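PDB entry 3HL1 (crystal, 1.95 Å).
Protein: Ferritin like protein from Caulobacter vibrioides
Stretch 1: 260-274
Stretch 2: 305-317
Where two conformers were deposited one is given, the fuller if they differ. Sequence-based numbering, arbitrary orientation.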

ATOM      1  N   SER A 260     -26.999  13.862  -6.027  1.00 28.43           N
ATOM      2  CA  SER A 260     -26.276  14.326  -7.226  1.00 27.38           C
ATOM      3  C   SER A 260     -25.581  13.190  -8.016  1.00 27.12           C
ATOM      4  O   SER A 260     -25.230  12.149  -7.476  1.00 23.42           O
ATOM      5  N   PRO A 261     -25.339  13.415  -9.316  1.00 27.26           N
ATOM      6  CA  PRO A 261     -24.501  12.459 -10.073  1.00 27.88           C
ATOM      7  C   PRO A 261     -23.182  12.159  -9.383  1.00 26.23           C
ATOM      8  O   PRO A 261     -22.742  11.031  -9.378  1.00 24.92           O
ATOM      9  N   GLY A 262     -22.551  13.161  -8.761  1.00 25.55           N
ATOM     10  CA  GLY A 262     -21.261  12.937  -8.110  1.00 27.15           C
ATOM     11  C   GLY A 262     -21.377  12.032  -6.886  1.00 26.38           C
ATOM     12  O   GLY A 262     -20.506  11.212  -6.663  1.00 28.74           O
ATOM     13  N   ALA A 263     -22.441  12.187  -6.091  1.00 28.26           N
ATOM     14  CA  ALA A 263     -22.691  11.292  -4.961  1.00 27.12           C
ATOM     15  C   ALA A 263     -22.895   9.864  -5.455  1.00 26.66           C
ATOM     16  O   ALA A 263     -22.428   8.936  -4.859  1.00 25.88           O
ATOM     17  N   GLU A 264     -23.669   9.714  -6.526  1.00 26.74           N
ATOM     18  CA  GLU A 264     -23.919   8.420  -7.121  1.00 27.46           C
ATOM     19  C   GLU A 264     -22.679   7.809  -7.714  1.00 24.80           C
ATOM     20  O   GLU A 264     -22.511   6.594  -7.638  1.00 26.15           O
ATOM     21  N   ALA A 265     -21.762   8.633  -8.217  1.00 26.95           N
ATOM     22  CA  ALA A 265     -20.437   8.175  -8.654  1.00 24.31           C
ATOM     23  C   ALA A 265     -19.635   7.624  -7.469  1.00 27.91           C
ATOM     24  O   ALA A 265     -19.012   6.542  -7.563  1.00 27.25           O
ATOM     25  N   GLN A 266     -19.632   8.347  -6.356  1.00 27.68           N
ATOM     26  CA  GLN A 266     -19.058   7.832  -5.138  1.00 25.15           C
ATOM     27  C   GLN A 266     -19.678   6.516  -4.727  1.00 25.65           C
ATOM     28  O   GLN A 266     -18.978   5.619  -4.297  1.00 25.07           O
ATOM     29  N   ALA A 267     -21.008   6.424  -4.766  1.00 22.88           N
ATOM     30  CA  ALA A 267     -21.662   5.219  -4.305  1.00 24.30           C
ATOM     31  C   ALA A 267     -21.240   4.034  -5.149  1.00 27.84           C
ATOM     32  O   ALA A 267     -21.054   2.944  -4.625  1.00 27.77           O
ATOM     33  N   ARG A 268     -21.129   4.250  -6.463  1.00 25.74           N
ATOM     34  CA  ARG A 268     -20.684   3.182  -7.356  1.00 29.54           C
ATOM     35  C   ARG A 268     -19.252   2.715  -7.028  1.00 28.32           C
ATOM     36  O   ARG A 268     -18.958   1.509  -7.002  1.00 26.45           O
ATOM     37  N   LEU A 269     -18.375   3.655  -6.742  1.00 28.15           N
ATOM     38  CA  LEU A 269     -17.032   3.338  -6.339  1.00 27.03           C
ATOM     39  C   LEU A 269     -16.965   2.557  -5.026  1.00 29.14           C
ATOM     40  O   LEU A 269     -16.249   1.597  -4.942  1.00 28.83           O
ATOM     41  N   ILE A 270     -17.715   2.990  -4.024  1.00 30.42           N
ATOM     42  CA  ILE A 270     -17.814   2.282  -2.763  1.00 26.65           C
ATOM     43  C   ILE A 270     -18.269   0.831  -2.963  1.00 29.43           C
ATOM     44  O   ILE A 270     -17.642  -0.073  -2.455  1.00 25.36           O
ATOM     45  N   ALA A 271     -19.323   0.612  -3.741  1.00 27.09           N
ATOM     46  CA  ALA A 271     -19.795  -0.697  -4.032  1.00 26.09           C
ATOM     47  C   ALA A 271     -18.754  -1.550  -4.790  1.00 29.34           C
ATOM     48  O   ALA A 271     -18.453  -2.704  -4.412  1.00 30.09           O
ATOM     49  N   ASP A 272     -18.223  -1.013  -5.886  1.00 28.41           N
ATOM     50  CA  ASP A 272     -17.255  -1.775  -6.706  1.00 30.31           C
ATOM     51  C   ASP A 272     -15.975  -2.084  -5.901  1.00 29.69           C
ATOM     52  O   ASP A 272     -15.427  -3.186  -5.982  1.00 30.92           O
ATOM     53  N   PHE A 273     -15.533  -1.151  -5.085  1.00 27.68           N
ATOM     54  CA  PHE A 273     -14.368  -1.365  -4.210  1.00 28.61           C
ATOM     55  C   PHE A 273     -14.634  -2.496  -3.201  1.00 30.04           C
ATOM     56  O   PHE A 273     -13.757  -3.326  -3.025  1.00 33.20           O
ATOM     57  N   ALA A 274     -15.820  -2.507  -2.590  1.00 28.34           N
ATOM     58  CA  ALA A 274     -16.243  -3.561  -1.662  1.00 34.05           C
ATOM     59  C   ALA A 274     -16.171  -4.930  -2.369  1.00 34.55           C
ATOM     60  O   ALA A 274     -15.637  -5.897  -1.840  1.00 31.55           O
ATOM     61  N   LEU A 305     -12.011   7.850 -11.812  1.00 31.11           N
ATOM     62  CA  LEU A 305     -11.977   8.973 -12.768  1.00 30.53           C
ATOM     63  C   LEU A 305     -13.342   9.633 -12.894  1.00 30.42           C
ATOM     64  O   LEU A 305     -13.473  10.851 -12.989  1.00 32.13           O
ATOM     65  N   SER A 306     -14.374   8.821 -12.876  1.00 30.32           N
ATOM     66  CA  SER A 306     -15.707   9.352 -13.074  1.00 31.66           C
ATOM     67  C   SER A 306     -16.117  10.259 -11.901  1.00 29.39           C
ATOM     68  O   SER A 306     -16.701  11.323 -12.125  1.00 30.49           O
ATOM     69  N   CYS A 307     -15.724   9.927 -10.673  1.00 27.07           N
ATOM     70  CA  CYS A 307     -15.914  10.826  -9.529  1.00 28.68           C
ATOM     71  C   CYS A 307     -15.301  12.184  -9.766  1.00 29.25           C
ATOM     72  O   CYS A 307     -15.974  13.207  -9.663  1.00 29.63           O
ATOM     73  N   TRP A 308     -14.014  12.211 -10.114  1.00 30.01           N
ATOM     74  CA  TRP A 308     -13.331  13.456 -10.384  1.00 29.75           C
ATOM     75  C   TRP A 308     -13.957  14.283 -11.498  1.00 30.16           C
ATOM     76  O   TRP A 308     -14.131  15.512 -11.355  1.00 30.14           O
ATOM     77  N   LYS A 309     -14.265  13.632 -12.613  1.00 29.62           N
ATOM     78  CA  LYS A 309     -14.932  14.313 -13.693  1.00 32.84           C
ATOM     79  C   LYS A 309     -16.269  14.948 -13.279  1.00 35.55           C
ATOM     80  O   LYS A 309     -16.642  15.974 -13.840  1.00 37.32           O
ATOM     81  N   LEU A 310     -16.983  14.332 -12.341  1.00 33.89           N
ATOM     82  CA  LEU A 310     -18.233  14.878 -11.811  1.00 34.37           C
ATOM     83  C   LEU A 310     -18.067  15.858 -10.662  1.00 37.94           C
ATOM     84  O   LEU A 310     -19.054  16.328 -10.118  1.00 44.31           O
ATOM     85  N   GLY A 311     -16.840  16.196 -10.289  1.00 35.84           N
ATOM     86  CA  GLY A 311     -16.616  17.134  -9.188  1.00 37.09           C
ATOM     87  C   GLY A 311     -16.787  16.537  -7.793  1.00 33.57           C
ATOM     88  O   GLY A 311     -17.037  17.255  -6.858  1.00 32.70           O
ATOM     89  N   ALA A 312     -16.609  15.219  -7.659  1.00 33.07           N
ATOM     90  CA  ALA A 312     -16.654  14.534  -6.379  1.00 30.97           C
ATOM     91  C   ALA A 312     -15.273  13.901  -6.129  1.00 30.60           C
ATOM     92  O   ALA A 312     -14.761  13.158  -6.959  1.00 31.36           O
ATOM     93  N   VAL A 313     -14.703  14.154  -4.965  1.00 29.33           N
ATOM     94  CA  VAL A 313     -13.481  13.470  -4.583  1.00 28.53           C
ATOM     95  C   VAL A 313     -13.833  11.993  -4.402  1.00 28.38           C
ATOM     96  O   VAL A 313     -14.802  11.653  -3.706  1.00 30.43           O
ATOM     97  N   PRO A 314     -13.040  11.085  -5.003  1.00 25.96           N
ATOM     98  CA  PRO A 314     -13.215   9.699  -4.707  1.00 28.31           C
ATOM     99  C   PRO A 314     -13.377   9.343  -3.240  1.00 30.71           C
ATOM    100  O   PRO A 314     -12.710   9.911  -2.380  1.00 31.43           O
ATOM    101  N   ARG A 315     -14.284   8.412  -2.975  1.00 31.86           N
ATOM    102  CA  ARG A 315     -14.597   7.887  -1.644  0.50 30.94           C
ATOM    103  C   ARG A 315     -14.605   6.347  -1.714  1.00 31.77           C
ATOM    104  O   ARG A 315     -15.082   5.811  -2.683  1.00 27.73           O
ATOM    105  N   TYR A 316     -14.126   5.631  -0.674  1.00 29.03           N
ATOM    106  CA  TYR A 316     -13.971   4.182  -0.794  1.00 29.93           C
ATOM    107  C   TYR A 316     -14.762   3.349   0.228  1.00 28.92           C
ATOM    108  O   TYR A 316     -14.703   2.137   0.186  1.00 32.12           O
ATOM    109  N   SER A 317     -15.422   4.026   1.135  1.00 29.65           N
ATOM    110  CA  SER A 317     -16.282   3.425   2.117  1.00 31.47           C
ATOM    111  C   SER A 317     -17.401   4.402   2.484  1.00 35.47           C
ATOM    112  O   SER A 317     -17.348   5.639   2.241  1.00 31.27           O
ATOM    113  OXT SER A 317     -18.404   3.924   3.028  1.00 34.77           O
TER

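Three residues have the largest areas covered by the other stretch: Tyr 316 (88 Å²), Gln 266 (82 Å²) and Ile 270 (76 Å²).

Tyr 316 (chi1 -63°, m) leaves its backbone sideways, and its ring meets two helix residues, Leu 269 over one face and Phe 273 at the edge. Leu 269 (t, p) sets CD2 over one ring face, 4.1 Å from the Tyr 316 centroid and 19° off the normal, a CH-pi contact. The ring edge meets the face of Phe 273 (chi1 t), with centroids 5.3 Å apart and planes at 78°, an edge-to-face pair. Leu 269 CD2 also lies 3.3 Å from Arg 315 O, a buried carbonyl without a polar partner in the model.

Gln 266 (m, t) points toward the segment and makes the one direct hydrogen bond between the two stretches: NE2 donates to Val 313 O at 2.8 Å, with an N-H...O angle of 160°.

Ile 270 (m, t) starts sideways, but its end comes nearer: CD1 lies 3.4 Å from Arg 315 NE, near the guanidinium plane. Its backbone is tied in by water 1, which donates to Ile 270 O (2.8 Å) and Tyr 316 O (2.6 Å).

Towards the helix start, Ala 265 CB packs 3.7 Å from Leu 310 CD1 and 3.9 Å from Cys 307 SG.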

ATOM      1  CB  SER A 260     -25.254  15.384  -6.854  1.00 26.45           C
ATOM      2  OG  SER A 260     -24.193  14.826  -6.117  1.00 23.34           O
ATOM      3  CB  PRO A 261     -24.279  13.209 -11.427  1.00 30.23           C
ATOM      4  CG  PRO A 261     -25.567  13.957 -11.601  1.00 29.97           C
ATOM      5  CD  PRO A 261     -25.829  14.506 -10.168  1.00 28.65           C
ATOM      6  CB  ALA A 263     -23.911  11.747  -4.174  1.00 25.79           C
ATOM      7  CB  GLU A 264     -25.026   8.513  -8.166  1.00 27.95           C
ATOM      8  CG  GLU A 264     -26.370   8.881  -7.544  1.00 27.34           C
ATOM      9  CD  GLU A 264     -27.496   8.958  -8.512  1.00 28.71           C
ATOM     10  OE1 GLU A 264     -27.281   8.678  -9.697  1.00 30.53           O
ATOM     11  OE2 GLU A 264     -28.611   9.364  -8.093  1.00 30.95           O
ATOM     12  CB  ALA A 265     -19.665   9.332  -9.402  1.00 28.44           C
ATOM     13  CB  GLN A 266     -19.164   8.857  -3.999  1.00 26.75           C
ATOM     14  CG  GLN A 266     -18.294  10.059  -4.178  1.00 26.95           C
ATOM     15  CD  GLN A 266     -18.483  11.115  -3.087  1.00 26.33           C
ATOM     16  OE1 GLN A 266     -19.550  11.223  -2.468  1.00 33.90           O
ATOM     17  NE2 GLN A 266     -17.420  11.854  -2.802  1.00 24.84           N
ATOM     18  CB  ALA A 267     -23.148   5.350  -4.312  1.00 22.06           C
ATOM     19  CB  ARG A 268     -20.845   3.619  -8.786  1.00 28.82           C
ATOM     20  CG  ARG A 268     -20.074   2.806  -9.719  1.00 40.83           C
ATOM     21  CD  ARG A 268     -20.259   3.230 -11.123  1.00 44.84           C
ATOM     22  NE  ARG A 268     -19.686   2.144 -11.890  1.00 50.44           N
ATOM     23  CZ  ARG A 268     -20.362   1.197 -12.524  1.00 58.85           C
ATOM     24  NH1 ARG A 268     -21.704   1.217 -12.596  1.00 35.66           N
ATOM     25  NH2 ARG A 268     -19.661   0.240 -13.141  1.00 65.48           N
ATOM     26  CB  LEU A 269     -16.170   4.609  -6.253  1.00 27.12           C
ATOM     27  CG  LEU A 269     -14.728   4.511  -5.690  1.00 28.15           C
ATOM     28  CD1 LEU A 269     -13.969   3.405  -6.512  1.00 24.07           C
ATOM     29  CD2 LEU A 269     -14.063   5.856  -5.792  1.00 26.94           C
ATOM     30  CB  ILE A 270     -18.726   3.023  -1.810  1.00 25.26           C
ATOM     31  CG1 ILE A 270     -18.133   4.390  -1.442  1.00 28.92           C
ATOM     32  CG2 ILE A 270     -18.997   2.204  -0.494  1.00 24.58           C
ATOM     33  CD1 ILE A 270     -19.158   5.386  -0.830  1.00 24.97           C
ATOM     34  CB  ALA A 271     -21.098  -0.617  -4.838  1.00 23.88           C
ATOM     35  CB  ASP A 272     -16.877  -1.021  -7.998  1.00 29.89           C
ATOM     36  CG  ASP A 272     -17.987  -0.984  -9.027  1.00 35.00           C
ATOM     37  OD1 ASP A 272     -18.959  -1.745  -8.889  1.00 30.80           O
ATOM     38  OD2 ASP A 272     -17.895  -0.148  -9.974  1.00 33.60           O
ATOM     39  CB  PHE A 273     -13.928  -0.085  -3.542  1.00 30.81           C
ATOM     40  CG  PHE A 273     -12.576  -0.170  -2.860  1.00 25.11           C
ATOM     41  CD1 PHE A 273     -11.423  -0.378  -3.582  1.00 35.03           C
ATOM     42  CD2 PHE A 273     -12.486  -0.079  -1.471  1.00 31.43           C
ATOM     43  CE1 PHE A 273     -10.215  -0.454  -2.923  1.00 30.95           C
ATOM     44  CE2 PHE A 273     -11.270  -0.168  -0.840  1.00 30.10           C
ATOM     45  CZ  PHE A 273     -10.172  -0.406  -1.574  1.00 25.82           C
ATOM     46  CB  ALA A 274     -17.642  -3.320  -1.169  1.00 29.71           C
ATOM     47  CB  LEU A 305     -11.530   8.503 -14.138  1.00 32.31           C
ATOM     48  CG  LEU A 305     -11.470   9.527 -15.264  1.00 32.24           C
ATOM     49  CD1 LEU A 305     -10.588  10.698 -14.893  1.00 25.02           C
ATOM     50  CD2 LEU A 305     -10.948   8.841 -16.507  1.00 30.62           C
ATOM     51  CB  SER A 306     -16.703   8.227 -13.343  1.00 33.38           C
ATOM     52  OG  SER A 306     -17.992   8.729 -13.113  1.00 37.74           O
ATOM     53  CB  CYS A 307     -15.338  10.237  -8.241  1.00 30.77           C
ATOM     54  SG  CYS A 307     -16.237   8.813  -7.582  1.00 31.43           S
ATOM     55  CB  TRP A 308     -11.865  13.184 -10.734  1.00 29.58           C
ATOM     56  CG  TRP A 308     -10.986  12.964  -9.562  1.00 25.05           C
ATOM     57  CD1 TRP A 308     -10.192  11.896  -9.362  1.00 29.23           C
ATOM     58  CD2 TRP A 308     -10.745  13.862  -8.492  1.00 27.18           C
ATOM     59  NE1 TRP A 308      -9.434  12.069  -8.220  1.00 26.29           N
ATOM     60  CE2 TRP A 308      -9.780  13.260  -7.653  1.00 29.01           C
ATOM     61  CE3 TRP A 308     -11.255  15.110  -8.134  1.00 26.63           C
ATOM     62  CZ2 TRP A 308      -9.323  13.862  -6.498  1.00 26.53           C
ATOM     63  CZ3 TRP A 308     -10.780  15.728  -6.977  1.00 30.48           C
ATOM     64  CH2 TRP A 308      -9.833  15.108  -6.174  1.00 29.56           C
ATOM     65  CB  LYS A 309     -15.171  13.364 -14.840  1.00 32.69           C
ATOM     66  CG  LYS A 309     -13.931  13.105 -15.690  1.00 38.01           C
ATOM     67  CD  LYS A 309     -14.259  12.021 -16.711  1.00 45.57           C
ATOM     68  CE  LYS A 309     -13.675  12.204 -18.059  1.00 53.71           C
ATOM     69  NZ  LYS A 309     -12.459  13.040 -18.132  1.00 63.10           N
ATOM     70  CB  LEU A 310     -19.218  13.758 -11.443  1.00 35.04           C
ATOM     71  CG  LEU A 310     -19.696  12.947 -12.641  1.00 26.67           C
ATOM     72  CD1 LEU A 310     -20.272  11.600 -12.299  1.00 28.58           C
ATOM     73  CD2 LEU A 310     -20.658  13.761 -13.549  1.00 23.82           C
ATOM     74  CB  ALA A 312     -17.698  13.437  -6.391  1.00 27.25           C
ATOM     75  CB  VAL A 313     -12.885  14.013  -3.262  1.00 32.65           C
ATOM     76  CG1 VAL A 313     -11.559  13.280  -2.956  1.00 27.95           C
ATOM     77  CG2 VAL A 313     -12.694  15.560  -3.345  1.00 30.09           C
ATOM     78  CB  PRO A 314     -11.977   9.067  -5.324  1.00 30.06           C
ATOM     79  CG  PRO A 314     -11.724   9.904  -6.532  1.00 26.51           C
ATOM     80  CD  PRO A 314     -11.995  11.311  -6.018  1.00 28.63           C
ATOM     81  CB  ARG A 315     -16.001   8.359  -1.311  0.50 30.52           C
ATOM     82  CG  ARG A 315     -16.160   8.896   0.014  0.50 35.15           C
ATOM     83  CD  ARG A 315     -17.577   9.376   0.190  0.50 30.06           C
ATOM     84  NE  ARG A 315     -18.424   8.339   0.789  0.50 41.65           N
ATOM     85  CZ  ARG A 315     -18.761   8.250   2.081  0.50 38.18           C
ATOM     86  NH1 ARG A 315     -18.341   9.152   2.975  0.50 54.46           N
ATOM     87  NH2 ARG A 315     -19.547   7.251   2.487  0.50 27.57           N
ATOM     88  CB  TYR A 316     -12.482   3.815  -0.779  1.00 28.31           C
ATOM     89  CG  TYR A 316     -11.744   4.405  -1.967  1.00 24.32           C
ATOM     90  CD1 TYR A 316     -11.313   5.710  -1.955  1.00 29.91           C
ATOM     91  CD2 TYR A 316     -11.530   3.658  -3.115  1.00 31.03           C
ATOM     92  CE1 TYR A 316     -10.681   6.278  -3.078  1.00 29.49           C
ATOM     93  CE2 TYR A 316     -10.856   4.201  -4.199  1.00 29.50           C
ATOM     94  CZ  TYR A 316     -10.432   5.496  -4.159  1.00 25.44           C
ATOM     95  OH  TYR A 316      -9.781   6.015  -5.264  1.00 31.07           O
ATOM     96  CB  SER A 317     -15.480   3.029   3.364  1.00 32.37           C
ATOM     97  OG  SER A 317     -15.052   4.166   4.121  1.00 32.92           O
TER
HETATM   98  O   HOH W   1     -16.054  -0.094  -0.126  1.00 24.53           O